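Local coordinates for multicopper oxidase (Arthrobacter sp. FB24, PDB 3GDC), which probably oxidises phenolic or similar substrates at a mononuclear copper and passes the electrons to a trinuclear copper cluster that reduces dioxygen to water, at residues T89-M100 with F117-P125. Numbering follows the deposited sequence.
Sequences TIHFHGVHRATM and FTYEFDATP. With CU (copper (II) ion), chain E.
F121 meets F92 edge to face: its CZ stands over the centre of the F92 ring, with F121 CZ 3.5 Å from F92 CG and the two planes at 62°. The F121 ring reaches this position because CG lies between the backbone N and the carbonyl carbon (chi1 41°), and CB of the same residue packs against H96 CB, drawing the histidine into an aromatic cluster; the imidazole itself is held through NE2 by D101. Two residues earlier in the strand, the Y119 ring turns one face to the I90 carbonyl, whose O lies 3.3 Å from Y119 CE1, while the ring's hydroxyl accepts a nearly straight hydrogen bond from I90 N (3.0 Å to OH, 172°). With an alanine at Y119, the I90 amide would probably lose this acceptor and a gap would open beside I90 CB, where CE2 now packs. Residues 97-100 run along the edge of strand 116-122 that does not pair with 75-82. There M100 SD sits at the edge of the F117 ring, 3.8 Å from CE2, and accepts a weak hydrogen bond from E120 N. V95 N donates a hydrogen bond to T124 O (3.0 Å), and two waters bridge V95 O to D122 N and R97 N to E120 O. Aromatic packing, amide bonds and waters thus join 117-125 to a segment whose H91 and H93 bind copper at the interface with a second subunit, consistent with an intersubunit trinuclear site.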
ATOM      1  N   THR A  89      12.056  25.316  -6.213  1.00 16.30           N
ATOM      2  CA  THR A  89      11.277  25.792  -5.080  1.00 16.63           C
ATOM      3  C   THR A  89      11.560  24.886  -3.869  1.00 16.46           C
ATOM      4  O   THR A  89      12.332  23.909  -3.964  1.00 16.33           O
ATOM      5  CB  THR A  89       9.738  25.769  -5.366  1.00 16.60           C
ATOM      6  OG1 THR A  89       9.274  24.421  -5.380  1.00 17.35           O
ATOM      7  CG2 THR A  89       9.377  26.444  -6.691  1.00 16.82           C
ATOM      8  N   ILE A  90      10.945  25.208  -2.739  1.00 16.21           N
ATOM      9  CA  ILE A  90      10.782  24.227  -1.673  1.00 15.87           C
ATOM     10  C   ILE A  90       9.307  24.141  -1.340  1.00 16.43           C
ATOM     11  O   ILE A  90       8.678  25.133  -0.926  1.00 15.93           O
ATOM     12  CB  ILE A  90      11.557  24.544  -0.366  1.00 16.08           C
ATOM     13  CG1 ILE A  90      13.025  24.902  -0.635  1.00 16.12           C
ATOM     14  CG2 ILE A  90      11.430  23.361   0.620  1.00 15.57           C
ATOM     15  CD1 ILE A  90      13.814  25.302   0.634  1.00 15.59           C
ATOM     16  N   HIS A  91       8.764  22.942  -1.522  1.00 16.04           N
ATOM     17  CA  HIS A  91       7.422  22.637  -1.105  1.00 16.53           C
ATOM     18  C   HIS A  91       7.463  21.780   0.160  1.00 16.52           C
ATOM     19  O   HIS A  91       8.024  20.674   0.164  1.00 15.49           O
ATOM     20  CB  HIS A  91       6.676  21.898  -2.217  1.00 16.32           C
ATOM     21  CG  HIS A  91       5.373  21.343  -1.767  1.00 17.21           C
ATOM     22  ND1 HIS A  91       4.318  22.145  -1.388  1.00 16.33           N
ATOM     23  CD2 HIS A  91       4.966  20.067  -1.579  1.00 17.91           C
ATOM     24  CE1 HIS A  91       3.306  21.387  -1.013  1.00 19.09           C
ATOM     25  NE2 HIS A  91       3.675  20.122  -1.112  1.00 19.80           N
ATOM     26  N   PHE A  92       6.876  22.284   1.237  1.00 16.64           N
ATOM     27  CA  PHE A  92       6.847  21.549   2.493  1.00 17.59           C
ATOM     28  C   PHE A  92       5.569  20.730   2.642  1.00 18.39           C
ATOM     29  O   PHE A  92       4.492  21.162   2.224  1.00 18.27           O
ATOM     30  CB  PHE A  92       6.961  22.514   3.684  1.00 18.05           C
ATOM     31  CG  PHE A  92       8.357  22.950   3.969  1.00 18.58           C
ATOM     32  CD1 PHE A  92       9.115  22.302   4.948  1.00 20.72           C
ATOM     33  CD2 PHE A  92       8.927  24.006   3.264  1.00 19.34           C
ATOM     34  CE1 PHE A  92      10.421  22.704   5.221  1.00 19.38           C
ATOM     35  CE2 PHE A  92      10.243  24.411   3.531  1.00 21.16           C
ATOM     36  CZ  PHE A  92      10.982  23.753   4.506  1.00 20.31           C
ATOM     37  N   HIS A  93       5.695  19.552   3.245  1.00 18.64           N
ATOM     38  CA  HIS A  93       4.541  18.808   3.725  1.00 19.62           C
ATOM     39  C   HIS A  93       4.297  19.308   5.138  1.00 20.64           C
ATOM     40  O   HIS A  93       5.113  19.107   6.030  1.00 22.84           O
ATOM     41  CB  HIS A  93       4.803  17.297   3.708  1.00 19.60           C
ATOM     42  CG  HIS A  93       4.683  16.676   2.351  1.00 19.14           C
ATOM     43  ND1 HIS A  93       3.825  15.630   2.091  1.00 19.71           N
ATOM     44  CD2 HIS A  93       5.301  16.958   1.178  1.00 19.26           C
ATOM     45  CE1 HIS A  93       3.932  15.279   0.823  1.00 20.29           C
ATOM     46  NE2 HIS A  93       4.817  16.075   0.243  1.00 19.51           N
ATOM     47  N   GLY A  94       3.197  20.020   5.324  1.00 20.66           N
ATOM     48  CA  GLY A  94       2.898  20.646   6.605  1.00 20.12           C
ATOM     49  C   GLY A  94       1.838  21.694   6.332  1.00 19.93           C
ATOM     50  O   GLY A  94       1.510  21.940   5.176  1.00 20.43           O
ATOM     51  N   VAL A  95       1.295  22.288   7.388  1.00 19.82           N
ATOM     52  CA  VAL A  95       0.242  23.298   7.234  1.00 19.67           C
ATOM     53  C   VAL A  95       0.877  24.676   7.062  1.00 19.82           C
ATOM     54  O   VAL A  95       1.739  25.077   7.854  1.00 19.48           O
ATOM     55  CB  VAL A  95      -0.801  23.241   8.392  1.00 19.88           C
ATOM     56  CG1 VAL A  95      -1.772  24.423   8.317  1.00 20.54           C
ATOM     57  CG2 VAL A  95      -1.572  21.934   8.345  1.00 19.95           C
ATOM     58  N   HIS A  96       0.486  25.364   5.991  1.00 19.39           N
ATOM     59  CA  HIS A  96       1.043  26.672   5.631  1.00 20.09           C
ATOM     60  C   HIS A  96       0.079  27.394   4.697  1.00 20.10           C
ATOM     61  O   HIS A  96      -0.847  26.788   4.147  1.00 19.81           O
ATOM     62  CB  HIS A  96       2.433  26.545   4.966  1.00 20.07           C
ATOM     63  CG  HIS A  96       2.473  25.570   3.829  1.00 19.94           C
ATOM     64  ND1 HIS A  96       3.147  24.369   3.902  1.00 20.40           N
ATOM     65  CD2 HIS A  96       1.921  25.617   2.592  1.00 20.50           C
ATOM     66  CE1 HIS A  96       2.998  23.713   2.766  1.00 20.75           C
ATOM     67  NE2 HIS A  96       2.255  24.445   1.955  1.00 21.55           N
ATOM     68  N   ARG A  97       0.301  28.697   4.528  1.00 20.56           N
ATOM     69  CA  ARG A  97      -0.494  29.494   3.608  1.00 21.11           C
ATOM     70  C   ARG A  97      -0.140  29.169   2.159  1.00 20.72           C
ATOM     71  O   ARG A  97       0.958  28.679   1.872  1.00 20.85           O
ATOM     72  CB  ARG A  97      -0.281  30.984   3.906  1.00 21.31           C
ATOM     73  CG  ARG A  97      -0.816  31.367   5.275  1.00 23.97           C
ATOM     74  CD  ARG A  97      -0.474  32.803   5.644  1.00 26.90           C
ATOM     75  NE  ARG A  97       0.916  32.927   6.078  1.00 30.02           N
ATOM     76  CZ  ARG A  97       1.878  33.507   5.369  1.00 28.58           C
ATOM     77  NH1 ARG A  97       1.606  34.040   4.187  1.00 29.51           N
ATOM     78  NH2 ARG A  97       3.110  33.565   5.861  1.00 30.03           N
ATOM     79  N   ALA A  98      -1.058  29.462   1.242  1.00 20.86           N
ATOM     80  CA  ALA A  98      -0.873  29.155  -0.181  1.00 20.77           C
ATOM     81  C   ALA A  98       0.354  29.817  -0.831  1.00 21.00           C
ATOM     82  O   ALA A  98       1.031  29.207  -1.664  1.00 20.64           O
ATOM     83  CB  ALA A  98      -2.162  29.477  -0.971  1.00 21.31           C
ATOM     84  N   THR A  99       0.646  31.061  -0.443  1.00 20.12           N
ATOM     85  CA  THR A  99       1.822  31.776  -0.940  1.00 20.12           C
ATOM     86  C   THR A  99       3.142  31.220  -0.400  1.00 19.54           C
ATOM     87  O   THR A  99       4.221  31.624  -0.849  1.00 19.60           O
ATOM     88  CB  THR A  99       1.766  33.265  -0.541  1.00 20.23           C
ATOM     89  OG1 THR A  99       1.483  33.347   0.857  1.00 21.08           O
ATOM     90  CG2 THR A  99       0.692  34.007  -1.342  1.00 21.50           C
ATOM     91  N   MET A 100       3.053  30.322   0.579  1.00 19.40           N
ATOM     92  CA  MET A 100       4.239  29.706   1.187  1.00 19.44           C
ATOM     93  C   MET A 100       4.405  28.236   0.805  1.00 19.98           C
ATOM     94  O   MET A 100       5.187  27.507   1.423  1.00 20.27           O
ATOM     95  CB  MET A 100       4.199  29.866   2.709  1.00 19.59           C
ATOM     96  CG  MET A 100       4.358  31.323   3.171  1.00 19.70           C
ATOM     97  SD  MET A 100       5.959  31.963   2.693  1.00 20.24           S
ATOM     98  CE  MET A 100       5.804  33.695   3.154  1.00 21.54           C
ATOM     99  N   PHE A 117      14.219  33.427  -1.430  1.00 21.66           N
ATOM    100  CA  PHE A 117      12.887  33.563  -0.869  1.00 21.12           C
ATOM    101  C   PHE A 117      12.872  32.952   0.515  1.00 20.51           C
ATOM    102  O   PHE A 117      13.460  31.893   0.735  1.00 20.86           O
ATOM    103  CB  PHE A 117      11.841  32.866  -1.751  1.00 21.03           C
ATOM    104  CG  PHE A 117      10.427  33.059  -1.286  1.00 21.26           C
ATOM    105  CD1 PHE A 117       9.732  34.225  -1.601  1.00 21.74           C
ATOM    106  CD2 PHE A 117       9.786  32.083  -0.528  1.00 20.64           C
ATOM    107  CE1 PHE A 117       8.422  34.416  -1.172  1.00 22.54           C
ATOM    108  CE2 PHE A 117       8.468  32.263  -0.089  1.00 21.35           C
ATOM    109  CZ  PHE A 117       7.781  33.431  -0.413  1.00 21.26           C
ATOM    110  N   THR A 118      12.210  33.628   1.443  1.00 19.95           N
ATOM    111  CA  THR A 118      12.023  33.089   2.785  1.00 19.85           C
ATOM    112  C   THR A 118      10.633  32.464   2.953  1.00 19.54           C
ATOM    113  O   THR A 118       9.612  33.160   2.927  1.00 19.58           O
ATOM    114  CB  THR A 118      12.287  34.152   3.874  1.00 19.92           C
ATOM    115  OG1 THR A 118      13.612  34.670   3.717  1.00 21.10           O
ATOM    116  CG2 THR A 118      12.143  33.547   5.275  1.00 20.36           C
ATOM    117  N   TYR A 119      10.611  31.143   3.129  1.00 19.44           N
ATOM    118  CA  TYR A 119       9.395  30.419   3.486  1.00 19.18           C
ATOM    119  C   TYR A 119       9.162  30.592   4.972  1.00 19.74           C
ATOM    120  O   TYR A 119      10.083  30.415   5.764  1.00 19.77           O
ATOM    121  CB  TYR A 119       9.504  28.925   3.130  1.00 18.74           C
ATOM    122  CG  TYR A 119       9.669  28.693   1.652  1.00 17.96           C
ATOM    123  CD1 TYR A 119       8.555  28.645   0.807  1.00 16.26           C
ATOM    124  CD2 TYR A 119      10.939  28.522   1.092  1.00 16.68           C
ATOM    125  CE1 TYR A 119       8.707  28.447  -0.563  1.00 16.48           C
ATOM    126  CE2 TYR A 119      11.103  28.317  -0.267  1.00 15.54           C
ATOM    127  CZ  TYR A 119       9.979  28.275  -1.088  1.00 16.75           C
ATOM    128  OH  TYR A 119      10.130  28.078  -2.438  1.00 18.60           O
ATOM    129  N   GLU A 120       7.932  30.947   5.332  1.00 19.90           N
ATOM    130  CA  GLU A 120       7.531  31.164   6.721  1.00 21.64           C
ATOM    131  C   GLU A 120       6.227  30.440   7.024  1.00 20.99           C
ATOM    132  O   GLU A 120       5.268  30.537   6.261  1.00 20.83           O
ATOM    133  CB  GLU A 120       7.351  32.665   6.996  1.00 21.81           C
ATOM    134  CG  GLU A 120       8.518  33.535   6.532  1.00 24.29           C
ATOM    135  CD  GLU A 120       8.353  35.003   6.901  1.00 25.71           C
ATOM    136  OE1 GLU A 120       7.444  35.331   7.704  1.00 30.71           O
ATOM    137  OE2 GLU A 120       9.150  35.831   6.394  1.00 31.46           O
ATOM    138  N   PHE A 121       6.209  29.711   8.136  1.00 20.40           N
ATOM    139  CA  PHE A 121       5.025  29.022   8.629  1.00 20.39           C
ATOM    140  C   PHE A 121       5.277  28.549  10.054  1.00 20.12           C
ATOM    141  O   PHE A 121       6.397  28.627  10.561  1.00 19.79           O
ATOM    142  CB  PHE A 121       4.624  27.837   7.720  1.00 20.67           C
ATOM    143  CG  PHE A 121       5.794  27.028   7.221  1.00 21.23           C
ATOM    144  CD1 PHE A 121       6.439  26.115   8.052  1.00 22.37           C
ATOM    145  CD2 PHE A 121       6.246  27.184   5.924  1.00 22.43           C
ATOM    146  CE1 PHE A 121       7.523  25.366   7.583  1.00 21.96           C
ATOM    147  CE2 PHE A 121       7.338  26.448   5.455  1.00 22.88           C
ATOM    148  CZ  PHE A 121       7.971  25.542   6.294  1.00 21.66           C
ATOM    149  N   ASP A 122       4.229  28.063  10.705  1.00 20.38           N
ATOM    150  CA  ASP A 122       4.373  27.482  12.027  1.00 20.77           C
ATOM    151  C   ASP A 122       4.633  25.981  11.911  1.00 20.39           C
ATOM    152  O   ASP A 122       4.264  25.368  10.914  1.00 20.92           O
ATOM    153  CB  ASP A 122       3.140  27.768  12.873  1.00 21.46           C
ATOM    154  CG  ASP A 122       3.018  29.248  13.237  1.00 24.25           C
ATOM    155  OD1 ASP A 122       4.060  29.930  13.333  1.00 26.74           O
ATOM    156  OD2 ASP A 122       1.880  29.724  13.431  1.00 28.80           O
ATOM    157  N   ALA A 123       5.295  25.409  12.908  1.00 19.70           N
ATOM    158  CA  ALA A 123       5.579  23.968  12.916  1.00 19.42           C
ATOM    159  C   ALA A 123       4.305  23.224  13.323  1.00 19.54           C
ATOM    160  O   ALA A 123       4.041  23.010  14.512  1.00 19.51           O
ATOM    161  CB  ALA A 123       6.740  23.647  13.861  1.00 19.41           C
ATOM    162  N   THR A 124       3.493  22.878  12.326  1.00 19.53           N
ATOM    163  CA  THR A 124       2.212  22.210  12.557  1.00 20.33           C
ATOM    164  C   THR A 124       1.833  21.352  11.352  1.00 19.60           C
ATOM    165  O   THR A 124       2.167  21.713  10.224  1.00 19.90           O
ATOM    166  CB  THR A 124       1.048  23.215  12.729  1.00 21.03           C
ATOM    167  OG1 THR A 124       1.542  24.478  13.180  1.00 25.89           O
ATOM    168  CG2 THR A 124       0.040  22.670  13.714  1.00 19.43           C
ATOM    169  N   PRO A 125       1.152  20.209  11.578  1.00 19.12           N
ATOM    170  CA  PRO A 125       0.897  19.554  12.860  1.00 18.83           C
ATOM    171  C   PRO A 125       2.155  18.840  13.313  1.00 18.51           C
ATOM    172  O   PRO A 125       3.104  18.721  12.529  1.00 18.50           O
ATOM    173  CB  PRO A 125      -0.196  18.534  12.516  1.00 18.89           C
ATOM    174  CG  PRO A 125       0.099  18.179  11.086  1.00 19.11           C
ATOM    175  CD  PRO A 125       0.533  19.473  10.461  1.00 19.04           C
TER
HETATM  176 CU    CU E 303       5.280  15.739  -1.707  0.60 22.02          CU
HETATM  177  O   HOH W   1       1.559  27.207   9.426  1.00 25.00           O
HETATM  178  O   HOH W   2       2.420  29.938   6.118  1.00 20.22           O